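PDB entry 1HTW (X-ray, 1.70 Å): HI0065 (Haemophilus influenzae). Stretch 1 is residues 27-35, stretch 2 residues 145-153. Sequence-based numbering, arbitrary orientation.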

# COMPACT_ATOMS: atom_id res chain seq x y z
N LYS A 27 -13.10 -3.19 4.92
CA LYS A 27 -14.13 -4.02 5.64
C LYS A 27 -13.59 -4.40 7.02
O LYS A 27 -14.40 -4.59 7.96
N LEU A 28 -12.27 -4.51 7.16
CA LEU A 28 -11.72 -4.85 8.47
C LEU A 28 -11.97 -3.78 9.50
O LEU A 28 -12.03 -4.07 10.71
N HIS A 29 -12.15 -2.55 9.05
CA HIS A 29 -12.51 -1.40 9.84
C HIS A 29 -11.70 -1.24 11.10
O HIS A 29 -12.25 -1.21 12.22
N THR A 30 -10.37 -1.13 10.93
CA THR A 30 -9.53 -1.06 12.13
C THR A 30 -9.41 0.35 12.64
O THR A 30 -9.36 1.31 11.85
N GLU A 31 -9.19 0.51 13.95
CA GLU A 31 -8.87 1.81 14.50
C GLU A 31 -7.41 2.18 14.25
O GLU A 31 -7.08 3.35 14.16
N LYS A 32 -6.54 1.16 14.16
CA LYS A 32 -5.12 1.50 13.95
C LYS A 32 -4.89 1.68 12.41
O LYS A 32 -5.65 1.15 11.64
N ALA A 33 -3.92 2.51 12.16
CA ALA A 33 -3.62 2.77 10.69
C ALA A 33 -3.04 1.46 10.12
O ALA A 33 -2.22 0.83 10.79
N ILE A 34 -3.47 1.11 8.92
CA ILE A 34 -2.93 -0.16 8.33
C ILE A 34 -1.68 0.20 7.50
O ILE A 34 -1.80 1.06 6.64
N MET A 35 -0.57 -0.41 7.83
CA MET A 35 0.69 -0.10 7.11
C MET A 35 0.91 -1.18 6.04
O MET A 35 1.06 -2.36 6.32
N GLN A 145 3.00 -9.48 8.54
CA GLN A 145 4.04 -9.19 9.51
C GLN A 145 3.45 -9.07 10.94
O GLN A 145 4.20 -9.21 11.89
N THR A 146 2.17 -8.78 10.98
CA THR A 146 1.49 -8.62 12.29
C THR A 146 0.31 -9.54 12.33
O THR A 146 -0.15 -10.12 11.37
N ASN A 147 -0.38 -9.55 13.52
CA ASN A 147 -1.64 -10.25 13.59
C ASN A 147 -2.66 -9.70 12.62
O ASN A 147 -3.45 -10.43 12.03
N LEU A 148 -2.70 -8.37 12.45
CA LEU A 148 -3.65 -7.78 11.50
C LEU A 148 -3.29 -8.29 10.09
O LEU A 148 -4.19 -8.63 9.34
N GLY A 149 -1.98 -8.34 9.83
CA GLY A 149 -1.57 -8.89 8.49
C GLY A 149 -2.11 -10.27 8.26
O GLY A 149 -2.62 -10.68 7.22
N LYS A 150 -2.01 -11.13 9.33
CA LYS A 150 -2.58 -12.46 9.22
C LYS A 150 -4.04 -12.48 8.89
O LYS A 150 -4.56 -13.22 8.05
N ASN A 151 -4.83 -11.57 9.54
CA ASN A 151 -6.24 -11.43 9.29
C ASN A 151 -6.55 -10.93 7.87
O ASN A 151 -7.52 -11.37 7.25
N ILE A 152 -5.68 -10.06 7.37
CA ILE A 152 -5.84 -9.59 5.99
C ILE A 152 -5.67 -10.73 4.99
O ILE A 152 -6.47 -10.89 4.09
N ILE A 153 -4.61 -11.53 5.21
CA ILE A 153 -4.36 -12.64 4.30
C ILE A 153 -5.46 -13.70 4.37
O ILE A 153 -5.90 -14.21 3.33

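The contact between the two stretches is almost wholly apolar, with no direct hydrogen bond across it, and shape does the work. Leu-148, on the first turn of the helix, is the main bump. It points toward stretch 1 in the t, p rotamer and forks into a hollow lined by Leu-28, Thr-30, Lys-32 and Ile-34. Leu-148 CD1 lies 3.8 Å from Thr-30 CG2 and 4.3 Å from Leu-28 CD1. Leu-148 CD2 lies 3.9 Å from Ile-34 CG1 and 3.8 Å from Lys-32 CE. Leucine suits this place because its two methyls diverge, one toward Leu-28 and the other toward Ile-34 and Lys-32, while Thr-30 CG2 lies against both.

One turn on, Ile-152 (m, t) leaves its backbone sideways, but its end reaches stretch 1. Leu-28 (m, t), pointing toward stretch 2, sets CD1 3.5 Å from Ile-152 CG1. Ile-34 (m, t) also starts sideways and ends nearer; its branched side chain suits two neighbors, with CG1 on Leu-148 and Ile-34 CG2 4.1 Å from Ile-152 CD1.

The polar residues add to the packing and satisfy their own hydrogen bonds. Thr-30 (p) points toward stretch 2, and Thr-30 OG1 donates to Lys-32 O at 2.8 Å, bracing its own loop. Thr-146 (p) caps the helix, Thr-146 OG1 accepting from Gly-149 N at 2.9 Å. Lys-32 (p, t, t, t), also pointing toward stretch 2, lends its aliphatic chain to the hollow; a water accepts from Leu-148 N at 3.0 Å and, weakly, from Lys-32 NZ at 3.5 Å, bridging the stretches.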

# COMPACT_ATOMS: atom_id res chain seq x y z
CB LYS A 27 -14.40 -5.29 4.87
CG LYS A 27 -15.33 -5.14 3.66
CD LYS A 27 -16.69 -4.59 4.07
CE LYS A 27 -17.62 -4.53 2.86
NZ LYS A 27 -18.87 -3.75 3.16
CB LEU A 28 -10.22 -5.21 8.39
CG LEU A 28 -10.01 -6.56 7.70
CD1 LEU A 28 -8.56 -6.70 7.24
CD2 LEU A 28 -10.34 -7.69 8.69
CB HIS A 29 -14.01 -1.44 10.17
CG HIS A 29 -14.65 -0.10 10.26
ND1 HIS A 29 -15.95 0.06 10.74
CD2 HIS A 29 -14.14 1.15 10.15
CE1 HIS A 29 -16.21 1.34 10.87
NE2 HIS A 29 -15.13 2.02 10.55
CB THR A 30 -8.10 -1.61 11.80
OG1 THR A 30 -7.57 -0.74 10.75
CG2 THR A 30 -8.26 -3.00 11.19
CB GLU A 31 -9.00 1.73 16.07
CG GLU A 31 -8.52 3.03 16.68
CD GLU A 31 -8.54 3.03 18.19
OE1 GLU A 31 -7.54 2.60 18.80
OE2 GLU A 31 -9.57 3.47 18.75
CB LYS A 32 -4.15 0.55 14.54
CG LYS A 32 -3.99 -0.78 13.82
CD LYS A 32 -2.64 -1.39 14.26
CE LYS A 32 -2.18 -2.43 13.28
NZ LYS A 32 -1.06 -3.27 13.78
CB ALA A 33 -2.64 3.88 10.62
CB ILE A 34 -4.00 -0.81 7.51
CG1 ILE A 34 -5.29 -1.06 8.34
CG2 ILE A 34 -3.56 -2.12 6.86
CD1 ILE A 34 -6.35 -1.83 7.60
CB MET A 35 1.84 -0.03 8.08
CG MET A 35 1.50 0.91 9.29
SD MET A 35 1.55 2.76 8.67
CE MET A 35 3.28 2.88 8.06
CB GLN A 145 4.71 -7.84 9.21
CG GLN A 145 6.22 -7.86 9.34
CD GLN A 145 6.89 -8.37 8.08
OE1 GLN A 145 7.95 -7.87 7.72
NE2 GLN A 145 6.24 -9.31 7.41
CB THR A 146 0.99 -7.16 12.46
OG1 THR A 146 0.03 -6.90 11.42
CG2 THR A 146 2.11 -6.15 12.47
CB ASN A 147 -2.13 -10.03 15.06
CG ASN A 147 -3.33 -10.91 15.34
OD1 ASN A 147 -3.20 -12.13 15.46
ND2 ASN A 147 -4.51 -10.28 15.43
CB LEU A 148 -3.59 -6.23 11.57
CG LEU A 148 -4.49 -5.53 10.53
CD1 LEU A 148 -5.93 -5.97 10.55
CD2 LEU A 148 -4.38 -4.02 10.69
CB LYS A 150 -2.26 -13.28 10.48
CG LYS A 150 -3.23 -14.46 10.63
CD LYS A 150 -2.56 -15.63 11.33
CE LYS A 150 -3.50 -16.82 11.41
NZ LYS A 150 -3.77 -17.38 10.05
CB ASN A 151 -6.84 -10.47 10.34
CG ASN A 151 -6.96 -11.21 11.70
OD1 ASN A 151 -7.11 -12.42 11.72
ND2 ASN A 151 -6.95 -10.45 12.77
CB ILE A 152 -4.85 -8.47 5.65
CG1 ILE A 152 -5.19 -7.18 6.41
CG2 ILE A 152 -4.90 -8.19 4.14
CD1 ILE A 152 -4.05 -6.22 6.53
CB ILE A 153 -2.96 -13.24 4.59
CG1 ILE A 153 -1.94 -12.31 3.91
CG2 ILE A 153 -2.88 -14.65 3.98
CD1 ILE A 153 -0.50 -12.62 4.18
O HOH W 1 -1.96 -6.50 14.70